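Local atomic coordinates of lysine/ornithine decarboxylase (Vibrio vulnificus, PDB entry 2PLJ), a protein that decarboxylates lysine and ornithine to diamines such as putrescine, using a pyridoxal phosphate cofactor held in a beta/alpha-barrel fold. Residues A[169-173]-A[187-191]; A[156-160]-A[200-206]; A[74-78]-A[273-277]; A[60-65]-A[88-93]. All coordinates share one frame; numbering follows the deposited sequence.

Contact 1. Residues A[169-173]-A[187-191]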
loop_
_atom_site.group_PDB
_atom_site.type_symbol
_atom_site.label_atom_id
_atom_site.label_comp_id
_atom_site.label_asym_id
_atom_site.label_seq_id
_atom_site.Cartn_x
_atom_site.Cartn_y
_atom_site.Cartn_z
ATOM N N LEU A 169 -27.683 -10.538 8.313
ATOM C CA LEU A 169 -27.338 -9.896 9.580
ATOM C C LEU A 169 -27.455 -8.394 9.365
ATOM O O LEU A 169 -26.922 -7.863 8.369
ATOM C CB LEU A 169 -25.903 -10.247 10.009
ATOM C CG LEU A 169 -25.664 -11.715 10.390
ATOM C CD1 LEU A 169 -24.141 -12.027 10.439
ATOM C CD2 LEU A 169 -26.352 -12.059 11.707
ATOM N N VAL A 170 -28.117 -7.705 10.296
ATOM C CA VAL A 170 -28.249 -6.249 10.212
ATOM C C VAL A 170 -27.177 -5.642 11.099
ATOM O O VAL A 170 -27.139 -5.928 12.292
ATOM C CB VAL A 170 -29.655 -5.743 10.668
ATOM C CG1 VAL A 170 -29.705 -4.231 10.499
ATOM C CG2 VAL A 170 -30.747 -6.425 9.834
ATOM N N ARG A 171 -26.283 -4.850 10.502
ATOM C CA ARG A 171 -25.130 -4.345 11.218
ATOM C C ARG A 171 -25.480 -2.984 11.816
ATOM O O ARG A 171 -25.929 -2.084 11.088
ATOM C CB ARG A 171 -23.917 -4.199 10.290
ATOM C CG ARG A 171 -22.720 -3.573 11.034
ATOM C CD ARG A 171 -21.454 -3.748 10.227
ATOM N NE ARG A 171 -20.360 -2.966 10.789
ATOM C CZ ARG A 171 -19.117 -2.917 10.285
ATOM N NH1 ARG A 171 -18.759 -3.670 9.242
ATOM N NH2 ARG A 171 -18.206 -2.112 10.850
ATOM N N LEU A 172 -25.278 -2.869 13.121
ATOM C CA LEU A 172 -25.509 -1.611 13.861
ATOM C C LEU A 172 -24.187 -0.909 14.146
ATOM O O LEU A 172 -23.143 -1.559 14.270
ATOM C CB LEU A 172 -26.234 -1.877 15.188
ATOM C CG LEU A 172 -27.742 -2.141 15.137
ATOM C CD1 LEU A 172 -28.032 -3.465 14.461
ATOM C CD2 LEU A 172 -28.404 -2.093 16.511
ATOM N N SER A 173 -24.248 0.415 14.257
ATOM C CA SER A 173 -23.157 1.179 14.861
ATOM C C SER A 173 -23.722 2.082 15.962
ATOM O O SER A 173 -24.897 2.450 15.942
ATOM C CB SER A 173 -22.378 1.974 13.804
ATOM O OG SER A 173 -23.100 3.116 13.381
ATOM N N PHE A 187 -19.680 2.122 8.567
ATOM C CA PHE A 187 -20.750 1.119 8.423
ATOM C C PHE A 187 -21.599 1.016 9.678
ATOM O O PHE A 187 -21.187 1.439 10.772
ATOM C CB PHE A 187 -20.192 -0.276 8.176
ATOM C CG PHE A 187 -19.311 -0.393 6.964
ATOM C CD1 PHE A 187 -19.824 -0.221 5.672
ATOM C CD2 PHE A 187 -17.980 -0.772 7.129
ATOM C CE1 PHE A 187 -18.977 -0.363 4.548
ATOM C CE2 PHE A 187 -17.119 -0.911 6.006
ATOM C CZ PHE A 187 -17.618 -0.719 4.731
ATOM N N GLY A 188 -22.784 0.439 9.508
ATOM C CA GLY A 188 -23.659 0.154 10.636
ATOM C C GLY A 188 -24.743 1.207 10.794
ATOM O O GLY A 188 -24.475 2.410 10.662
ATOM N N CYS A 189 -25.969 0.750 11.048
ATOM C CA CYS A 189 -27.101 1.688 11.193
ATOM C C CYS A 189 -27.427 1.928 12.661
ATOM O O CYS A 189 -26.898 1.248 13.548
ATOM C CB CYS A 189 -28.339 1.161 10.463
ATOM S SG CYS A 189 -28.929 -0.378 11.125
ATOM N N SER A 190 -28.321 2.882 12.917
ATOM C CA SER A 190 -28.787 3.129 14.274
ATOM C C SER A 190 -29.766 2.027 14.680
ATOM O O SER A 190 -30.372 1.383 13.818
ATOM C CB SER A 190 -29.504 4.496 14.363
ATOM O OG SER A 190 -30.702 4.490 13.611
ATOM N N PRO A 191 -29.983 1.850 15.995
ATOM C CA PRO A 191 -31.035 0.951 16.484
ATOM C C PRO A 191 -32.427 1.231 15.848
ATOM O O PRO A 191 -33.124 0.290 15.449
ATOM C CB PRO A 191 -31.049 1.236 17.995
ATOM C CG PRO A 191 -29.637 1.619 18.293
ATOM C CD PRO A 191 -29.216 2.443 17.109
HETATM O O HOH W 1 -19.007 0.310 12.436
#

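Contact 2. Residues A[156-160]-A[200-206]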
loop_
_atom_site.group_PDB
_atom_site.type_symbol
_atom_site.label_atom_id
_atom_site.label_comp_id
_atom_site.label_asym_id
_atom_site.label_seq_id
_atom_site.Cartn_x
_atom_site.Cartn_y
_atom_site.Cartn_z
ATOM N N LEU A 156 -30.564 -3.550 1.367
ATOM C CA LEU A 156 -31.630 -4.544 1.548
ATOM C C LEU A 156 -32.332 -4.847 0.213
ATOM O O LEU A 156 -32.618 -6.015 -0.099
ATOM C CB LEU A 156 -32.648 -4.057 2.602
ATOM C CG LEU A 156 -33.763 -5.074 2.895
ATOM C CD1 LEU A 156 -33.189 -6.334 3.562
ATOM C CD2 LEU A 156 -34.894 -4.416 3.708
ATOM N N GLU A 157 -32.608 -3.797 -0.569
ATOM C CA GLU A 157 -33.306 -3.930 -1.858
ATOM C C GLU A 157 -32.581 -4.911 -2.787
ATOM O O GLU A 157 -33.231 -5.625 -3.574
ATOM C CB GLU A 157 -33.477 -2.548 -2.531
ATOM C CG GLU A 157 -34.339 -2.528 -3.810
ATOM C CD GLU A 157 -33.568 -2.960 -5.083
ATOM O OE1 GLU A 157 -32.315 -3.102 -5.062
ATOM O OE2 GLU A 157 -34.228 -3.162 -6.126
ATOM N N LYS A 158 -31.244 -4.945 -2.689
ATOM C CA LYS A 158 -30.409 -5.820 -3.514
ATOM C C LYS A 158 -30.733 -7.303 -3.315
ATOM O O LYS A 158 -30.343 -8.135 -4.145
ATOM C CB LYS A 158 -28.916 -5.583 -3.222
ATOM C CG LYS A 158 -28.518 -4.150 -3.458
ATOM C CD LYS A 158 -26.997 -4.002 -3.367
ATOM C CE LYS A 158 -26.613 -2.530 -3.535
ATOM N NZ LYS A 158 -25.190 -2.321 -3.101
ATOM N N PHE A 159 -31.390 -7.622 -2.197
ATOM C CA PHE A 159 -31.692 -9.017 -1.837
ATOM C C PHE A 159 -33.091 -9.505 -2.219
ATOM O O PHE A 159 -33.433 -10.685 -2.010
ATOM C CB PHE A 159 -31.402 -9.281 -0.348
ATOM C CG PHE A 159 -29.929 -9.350 -0.068
ATOM C CD1 PHE A 159 -29.226 -10.507 -0.381
ATOM C CD2 PHE A 159 -29.241 -8.212 0.389
ATOM C CE1 PHE A 159 -27.829 -10.568 -0.183
ATOM C CE2 PHE A 159 -27.867 -8.242 0.590
ATOM C CZ PHE A 159 -27.150 -9.423 0.310
ATOM N N LYS A 160 -33.897 -8.609 -2.777
ATOM C CA LYS A 160 -35.233 -9.028 -3.243
ATOM C C LYS A 160 -35.119 -10.193 -4.230
ATOM O O LYS A 160 -35.869 -11.189 -4.154
ATOM C CB LYS A 160 -35.958 -7.849 -3.891
ATOM C CG LYS A 160 -36.447 -6.806 -2.893
ATOM C CD LYS A 160 -37.152 -5.697 -3.661
ATOM C CE LYS A 160 -37.917 -4.767 -2.758
ATOM N NZ LYS A 160 -38.856 -3.897 -3.562
ATOM N N THR A 200 -39.023 -3.825 7.147
ATOM C CA THR A 200 -39.046 -3.818 5.679
ATOM C C THR A 200 -38.700 -5.204 5.111
ATOM O O THR A 200 -39.341 -5.656 4.143
ATOM C CB THR A 200 -38.151 -2.702 5.078
ATOM O OG1 THR A 200 -38.540 -1.443 5.632
ATOM C CG2 THR A 200 -38.298 -2.620 3.572
ATOM N N ALA A 201 -37.734 -5.886 5.731
ATOM C CA ALA A 201 -37.373 -7.244 5.319
ATOM C C ALA A 201 -38.593 -8.169 5.435
ATOM O O ALA A 201 -38.828 -9.012 4.571
ATOM C CB ALA A 201 -36.207 -7.770 6.168
ATOM N N LYS A 202 -39.388 -7.998 6.492
ATOM C CA LYS A 202 -40.601 -8.824 6.637
ATOM C C LYS A 202 -41.588 -8.556 5.485
ATOM O O LYS A 202 -42.122 -9.499 4.886
ATOM C CB LYS A 202 -41.296 -8.615 7.984
ATOM C CG LYS A 202 -42.459 -9.613 8.178
ATOM C CD LYS A 202 -43.316 -9.279 9.371
ATOM C CE LYS A 202 -44.413 -10.328 9.567
ATOM N NZ LYS A 202 -44.865 -10.364 10.994
ATOM N N GLU A 203 -41.790 -7.274 5.171
ATOM C CA GLU A 203 -42.665 -6.862 4.070
ATOM C C GLU A 203 -42.191 -7.496 2.768
ATOM O O GLU A 203 -43.008 -7.998 1.988
ATOM C CB GLU A 203 -42.687 -5.337 3.933
ATOM C CG GLU A 203 -43.471 -4.629 5.037
ATOM C CD GLU A 203 -43.186 -3.121 5.139
ATOM O OE1 GLU A 203 -42.494 -2.554 4.258
ATOM O OE2 GLU A 203 -43.671 -2.498 6.117
ATOM N N TRP A 204 -40.872 -7.517 2.575
ATOM C CA TRP A 204 -40.254 -8.019 1.344
ATOM C C TRP A 204 -39.975 -9.527 1.353
ATOM O O TRP A 204 -39.377 -10.049 0.417
ATOM C CB TRP A 204 -38.970 -7.226 1.018
ATOM C CG TRP A 204 -39.219 -5.770 0.699
ATOM C CD1 TRP A 204 -40.436 -5.153 0.476
ATOM C CD2 TRP A 204 -38.223 -4.752 0.558
ATOM N NE1 TRP A 204 -40.243 -3.816 0.203
ATOM C CE2 TRP A 204 -38.894 -3.547 0.238
ATOM C CE3 TRP A 204 -36.822 -4.749 0.636
ATOM C CZ2 TRP A 204 -38.203 -2.339 0.019
ATOM C CZ3 TRP A 204 -36.134 -3.548 0.428
ATOM C CH2 TRP A 204 -36.830 -2.356 0.119
ATOM N N ASN A 205 -40.446 -10.220 2.391
ATOM C CA ASN A 205 -40.169 -11.652 2.599
ATOM C C ASN A 205 -38.678 -12.024 2.510
ATOM O O ASN A 205 -38.303 -12.999 1.851
ATOM C CB ASN A 205 -41.009 -12.521 1.658
ATOM C CG ASN A 205 -42.478 -12.350 1.888
ATOM O OD1 ASN A 205 -42.938 -12.347 3.035
ATOM N ND2 ASN A 205 -43.239 -12.211 0.806
ATOM N N ILE A 206 -37.852 -11.229 3.184
ATOM C CA ILE A 206 -36.394 -11.475 3.260
ATOM C C ILE A 206 -36.085 -11.847 4.700
ATOM O O ILE A 206 -36.452 -11.114 5.612
ATOM C CB ILE A 206 -35.558 -10.243 2.825
ATOM C CG1 ILE A 206 -35.858 -9.884 1.357
ATOM C CG2 ILE A 206 -34.028 -10.473 3.137
ATOM C CD1 ILE A 206 -35.337 -8.482 0.933
#

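Contact 3. Residues A[74-78]-A[273-277]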
loop_
_atom_site.group_PDB
_atom_site.type_symbol
_atom_site.label_atom_id
_atom_site.label_comp_id
_atom_site.label_asym_id
_atom_site.label_seq_id
_atom_site.Cartn_x
_atom_site.Cartn_y
_atom_site.Cartn_z
ATOM N N ASN A 74 -11.219 -20.420 24.378
ATOM C CA ASN A 74 -11.316 -20.596 25.818
ATOM C C ASN A 74 -11.796 -19.334 26.546
ATOM O O ASN A 74 -12.485 -19.419 27.575
ATOM C CB ASN A 74 -10.012 -21.156 26.402
ATOM C CG ASN A 74 -10.274 -22.003 27.643
ATOM O OD1 ASN A 74 -10.469 -21.474 28.741
ATOM N ND2 ASN A 74 -10.363 -23.324 27.456
ATOM N N ALA A 75 -11.457 -18.171 25.989
ATOM C CA ALA A 75 -11.856 -16.861 26.529
ATOM C C ALA A 75 -13.339 -16.536 26.241
ATOM O O ALA A 75 -13.995 -15.806 27.008
ATOM C CB ALA A 75 -10.954 -15.753 25.969
ATOM N N LEU A 76 -13.868 -17.105 25.164
ATOM C CA LEU A 76 -15.212 -16.776 24.684
ATOM C C LEU A 76 -15.948 -18.061 24.395
ATOM O O LEU A 76 -16.154 -18.433 23.223
ATOM C CB LEU A 76 -15.163 -15.927 23.406
ATOM C CG LEU A 76 -15.009 -14.430 23.362
ATOM C CD1 LEU A 76 -14.914 -14.059 21.863
ATOM C CD2 LEU A 76 -16.164 -13.676 24.066
ATOM N N PRO A 77 -16.329 -18.766 25.467
ATOM C CA PRO A 77 -16.971 -20.035 25.269
ATOM C C PRO A 77 -18.358 -19.794 24.693
ATOM O O PRO A 77 -18.943 -18.730 24.917
ATOM C CB PRO A 77 -17.031 -20.630 26.682
ATOM C CG PRO A 77 -17.016 -19.463 27.593
ATOM C CD PRO A 77 -16.145 -18.437 26.893
ATOM N N ASN A 78 -18.839 -20.758 23.931
ATOM C CA ASN A 78 -20.169 -20.677 23.325
ATOM C C ASN A 78 -20.306 -19.540 22.319
ATOM O O ASN A 78 -21.372 -18.950 22.196
ATOM C CB ASN A 78 -21.257 -20.554 24.407
ATOM C CG ASN A 78 -21.238 -21.716 25.347
ATOM O OD1 ASN A 78 -21.057 -21.548 26.553
ATOM N ND2 ASN A 78 -21.366 -22.926 24.796
ATOM N N PRO A 273 -16.113 -9.495 30.828
ATOM C CA PRO A 273 -17.340 -8.658 30.783
ATOM C C PRO A 273 -18.187 -8.903 29.550
ATOM O O PRO A 273 -19.406 -8.734 29.600
ATOM C CB PRO A 273 -16.816 -7.208 30.786
ATOM C CG PRO A 273 -15.371 -7.275 30.536
ATOM C CD PRO A 273 -14.883 -8.680 30.774
ATOM N N ILE A 274 -17.544 -9.319 28.458
ATOM C CA ILE A 274 -18.255 -9.698 27.235
ATOM C C ILE A 274 -19.150 -10.913 27.523
ATOM O O ILE A 274 -20.373 -10.883 27.266
ATOM C CB ILE A 274 -17.268 -10.011 26.068
ATOM C CG1 ILE A 274 -16.333 -8.801 25.809
ATOM C CG2 ILE A 274 -18.060 -10.372 24.830
ATOM C CD1 ILE A 274 -15.384 -8.973 24.623
ATOM N N ASN A 275 -18.552 -11.973 28.067
ATOM C CA ASN A 275 -19.298 -13.159 28.459
ATOM C C ASN A 275 -20.490 -12.844 29.367
ATOM O O ASN A 275 -21.560 -13.437 29.225
ATOM C CB ASN A 275 -18.369 -14.174 29.143
ATOM C CG ASN A 275 -17.360 -14.784 28.168
ATOM O OD1 ASN A 275 -16.238 -15.149 28.557
ATOM N ND2 ASN A 275 -17.754 -14.890 26.902
ATOM N N GLU A 276 -20.294 -11.908 30.289
ATOM C CA GLU A 276 -21.370 -11.508 31.204
ATOM C C GLU A 276 -22.524 -10.842 30.473
ATOM O O GLU A 276 -23.684 -11.157 30.740
ATOM C CB GLU A 276 -20.824 -10.585 32.277
ATOM C CG GLU A 276 -19.837 -11.256 33.196
ATOM C CD GLU A 276 -19.191 -10.272 34.166
ATOM O OE1 GLU A 276 -19.926 -9.440 34.753
ATOM O OE2 GLU A 276 -17.946 -10.329 34.317
ATOM N N ALA A 277 -22.199 -9.930 29.557
ATOM C CA ALA A 277 -23.226 -9.248 28.752
ATOM C C ALA A 277 -24.002 -10.245 27.879
ATOM O O ALA A 277 -25.225 -10.171 27.761
ATOM C CB ALA A 277 -22.617 -8.126 27.925
#

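Contact 4. Residues A[60-65]-A[88-93]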
loop_
_atom_site.group_PDB
_atom_site.type_symbol
_atom_site.label_atom_id
_atom_site.label_comp_id
_atom_site.label_asym_id
_atom_site.label_seq_id
_atom_site.Cartn_x
_atom_site.Cartn_y
_atom_site.Cartn_z
ATOM N N LEU A 60 5.880 -17.722 9.050
ATOM C CA LEU A 60 4.548 -18.009 9.581
ATOM C C LEU A 60 4.568 -19.317 10.374
ATOM O O LEU A 60 4.891 -20.392 9.850
ATOM C CB LEU A 60 3.560 -18.125 8.416
ATOM C CG LEU A 60 2.206 -18.783 8.743
ATOM C CD1 LEU A 60 1.458 -17.867 9.757
ATOM C CD2 LEU A 60 1.401 -18.967 7.435
ATOM N N ASP A 61 4.227 -19.208 11.651
ATOM C CA ASP A 61 4.268 -20.384 12.528
ATOM C C ASP A 61 2.830 -20.844 12.803
ATOM O O ASP A 61 2.085 -20.199 13.585
ATOM C CB ASP A 61 5.002 -20.055 13.837
ATOM C CG ASP A 61 5.124 -21.273 14.771
ATOM O OD1 ASP A 61 4.574 -22.351 14.431
ATOM O OD2 ASP A 61 5.757 -21.129 15.855
ATOM N N CYS A 62 2.413 -21.954 12.158
ATOM C CA CYS A 62 1.033 -22.471 12.342
ATOM C C CYS A 62 0.692 -22.880 13.782
ATOM O O CYS A 62 -0.474 -22.943 14.147
ATOM C CB CYS A 62 0.758 -23.645 11.405
ATOM S SG CYS A 62 0.814 -23.077 9.675
ATOM N N ASP A 63 1.708 -23.191 14.579
ATOM C CA ASP A 63 1.472 -23.506 16.006
ATOM C C ASP A 63 0.865 -22.288 16.699
ATOM O O ASP A 63 -0.006 -22.406 17.581
ATOM C CB ASP A 63 2.797 -23.881 16.688
ATOM C CG ASP A 63 3.281 -25.272 16.318
ATOM O OD1 ASP A 63 2.452 -26.167 15.994
ATOM O OD2 ASP A 63 4.509 -25.479 16.418
ATOM N N VAL A 64 1.310 -21.104 16.301
ATOM C CA VAL A 64 0.832 -19.870 16.948
ATOM C C VAL A 64 -0.595 -19.567 16.478
ATOM O O VAL A 64 -1.432 -19.157 17.266
ATOM C CB VAL A 64 1.800 -18.679 16.712
ATOM C CG1 VAL A 64 1.207 -17.372 17.284
ATOM C CG2 VAL A 64 3.168 -18.968 17.375
ATOM N N ILE A 65 -0.875 -19.832 15.198
ATOM C CA ILE A 65 -2.264 -19.748 14.681
ATOM C C ILE A 65 -3.194 -20.606 15.587
ATOM O O ILE A 65 -4.230 -20.128 16.076
ATOM C CB ILE A 65 -2.347 -20.233 13.193
ATOM C CG1 ILE A 65 -1.538 -19.294 12.238
ATOM C CG2 ILE A 65 -3.839 -20.359 12.757
ATOM C CD1 ILE A 65 -1.998 -17.804 12.223
ATOM N N LEU A 88 -4.890 -11.450 6.982
ATOM C CA LEU A 88 -3.878 -12.432 6.510
ATOM C C LEU A 88 -4.641 -13.538 5.772
ATOM O O LEU A 88 -5.007 -14.535 6.373
ATOM C CB LEU A 88 -3.024 -12.995 7.669
ATOM C CG LEU A 88 -1.939 -13.964 7.182
ATOM C CD1 LEU A 88 -1.002 -13.276 6.126
ATOM C CD2 LEU A 88 -1.150 -14.541 8.368
ATOM N N PRO A 89 -4.966 -13.293 4.489
ATOM C CA PRO A 89 -5.773 -14.227 3.695
ATOM C C PRO A 89 -4.903 -15.320 3.100
ATOM O O PRO A 89 -4.738 -15.401 1.865
ATOM C CB PRO A 89 -6.346 -13.314 2.600
ATOM C CG PRO A 89 -5.240 -12.309 2.330
ATOM C CD PRO A 89 -4.656 -12.055 3.728
ATOM N N HIS A 90 -4.314 -16.144 3.965
ATOM C CA HIS A 90 -3.258 -17.064 3.538
ATOM C C HIS A 90 -3.818 -18.483 3.525
ATOM O O HIS A 90 -4.394 -18.939 4.506
ATOM C CB HIS A 90 -2.072 -16.953 4.486
ATOM C CG HIS A 90 -0.847 -17.667 4.011
ATOM N ND1 HIS A 90 -0.823 -19.029 3.799
ATOM C CD2 HIS A 90 0.401 -17.215 3.748
ATOM C CE1 HIS A 90 0.382 -19.384 3.377
ATOM N NE2 HIS A 90 1.149 -18.301 3.343
ATOM N N PRO A 91 -3.637 -19.202 2.410
ATOM C CA PRO A 91 -4.258 -20.543 2.304
ATOM C C PRO A 91 -3.821 -21.511 3.432
ATOM O O PRO A 91 -4.634 -22.321 3.889
ATOM C CB PRO A 91 -3.778 -21.075 0.948
ATOM C CG PRO A 91 -2.969 -20.003 0.329
ATOM C CD PRO A 91 -2.860 -18.807 1.219
ATOM N N VAL A 92 -2.573 -21.410 3.867
ATOM C CA VAL A 92 -2.103 -22.261 4.979
ATOM C C VAL A 92 -2.808 -21.910 6.299
ATOM O O VAL A 92 -3.194 -22.797 7.059
ATOM C CB VAL A 92 -0.592 -22.202 5.136
ATOM C CG1 VAL A 92 -0.172 -22.948 6.426
ATOM C CG2 VAL A 92 0.066 -22.891 3.935
ATOM N N VAL A 93 -3.040 -20.623 6.516
ATOM C CA VAL A 93 -3.800 -20.184 7.698
ATOM C C VAL A 93 -5.246 -20.744 7.638
ATOM O O VAL A 93 -5.791 -21.246 8.645
ATOM C CB VAL A 93 -3.765 -18.644 7.846
ATOM C CG1 VAL A 93 -4.758 -18.202 8.952
ATOM C CG2 VAL A 93 -2.295 -18.164 8.136
#

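Contact 1. Residues A[169-173]-A[187-191]
R171 and G188 mark the tight centre of this contact, where a barrel strand runs out and the returning loop is pinned across it. R171 O accepts from C189 N at 2.8 Å, nearly straight (164°), and G188 CA adds a CA-H...O contact to the same R171 O at 3.2 Å. Two residues on, S173 N donates to C189 O at 2.9 Å, which completes a single bridge between L172 and C189. The R171 side chain stays extended and brings its guanidinium under F187 CB, which rests over the centre of one face, 3.5 Å above the plane, while the phenyl ring is inclined 52° to it. This side chain also touches the bound putrescine adduct of the cofactor, and a water links R171 NH2 to F187 O. S173 OG reaches G188 O by a weak bond, and R312 of the second subunit donates to G188 O as well. The loose margin is the end at L172 and P191, where L172 CD2 stands 4.3 Å from P191 CG. V170, L172 and C189 pack on helix 191-203, and strand 167-171 lies between strands 147-150 and 207-212.

Contact 2. Residues A[156-160]-A[200-206]
A Schellman motif ends helix 191-203 on the outer layer of the beta/alpha barrel, and it sets W204 and I206 against L156 and K160, where helix 153-157 gives way to a turn. N205, with positive phi, is the C-prime residue; I206 N bonds to A201 O and N205 N to K202 O. The indole is sandwiched. K160 CE lies over one face, 3.4 Å from the centroid of the six-membered ring of W204 and 14° off its normal, a close CH-pi contact. K160 NZ reaches on over the five-membered ring of W204, 4.1 Å from its centroid, as a cation-pi pair. The opposite face is covered by T200 CG2, from the last turn of the helix. L156 lies between W204, A201 and I206: with CG anti to the backbone N (chi1 -177°), CD2 is carried to W204 CZ3 at 3.6 Å, while CD1 lies against A201 CB and I206 CD1. L168 of strand 167-171 touches L156, F159 and I206, so the apolar part of the cluster faces the barrel wall, whereas K160 and W204 lie on its partly exposed side. The I206 branch ends against backbone, its CD1 standing 3.8 Å from L156 O and 4.0 Å from K160 N.

Contact 3. Residues A[74-78]-A[273-277]
The N275 amide has P77 CD and L76 CD2 on opposite sides of its plane, neither squarely over it, and A75 O facing its outer end. P77 CD lies 4.1 Å from N275 CG, with the proline ring and the asparagine side chain crossing at about a right angle. On the other side L76 CD2 lies 4.4 Å from N275 CG. As modelled, N275 OD1 is 2.8 Å from A75 O, but the amide is probably turned over; once it is turned back, its nitrogen would face the carbonyl and the pair may be a hydrogen bond to the last turn of helix 62-75. N275 CG is anti to its own carbonyl carbon (chi1 -69°), which sends the amide from helix 267-278 across to the place where the other helix unwinds at L76. In the beta/alpha barrel these two helices lead into strands 79-84 and 286-289, which are neighbours in the parallel sheet, so the contact joins the outer layer where the first and last strands of the barrel meet. The apolar half lies beside the amide: L76 CD2 touches I274 CG2 at 3.9 Å, and L76 also packs on C271 and F256. I274 also touches Y225 and I229 of helix 223-241, and I252, and A75 rests on I267, D268 and C271, a turn or two earlier along helix 267-278.

Contact 4. Residues A[60-65]-A[88-93]
Apolar packing, centred on L60 and V93, joins the point where strand 57-61 of the mixed beta sheet passes into helix 62-75 to the start of helix 91-100 on the beta/alpha barrel. L60, whose CG lies beside its carbonyl carbon (chi1 164°), presents both methyls to the other segment. Its CD1 lies 4.4 Å from L88 CD2. L60 CD2 meets V93 CG2 at 3.8 Å and also sits squarely over one face of the H90 ring, 4.1 Å from its centroid, as a CH-pi contact. V93 CG2 is shared, since I65 CD1 reaches it at 4.1 Å from the helix side. The tightest spot is C62 SG against V92 CG1, at 3.4 Å. Each segment carries its own helix cap. D61 OD1 accepts from D63 N, which comes from above the carboxylate plane, and the same oxygen is bonded to N408. H90 ND1 accepts from V92 N at 3.0 Å, with the donor only 1° out of the ring plane, and NE2 bonds to S24 OG. Strand 403-407 adds T404 against L60 and H90, and A406 against L60 and V92. With both ring nitrogens engaged, the imidazole is held from rotating and keeps its face turned to L60; an acceptor at ND1 is consistent with a neutral ring protonated at NE2, so that a polar capping residue can double as a wall of the apolar core.

In the fold
Only contact 1 reaches the ligand: the R171 side chain is about 3 Å from the bound putrescine adduct, against about 9 Å for L88 in contact 4 and about 10 Å for L76 in contact 3. Contact 2 is peripheral, its centre about 31 Å from that of the chain, but strand 167-171 and helix 191-203 link it to contact 1; their nearest atoms are about 7 Å apart. Contacts 3 and 4 use opposite ends of helix 62-75, with centres about 25 Å apart, so that one helix ties the entry from the mixed sheet to helix 267-278 of the barrel. Contacts 2 and 4 are farthest apart, at about 38 Å between centres.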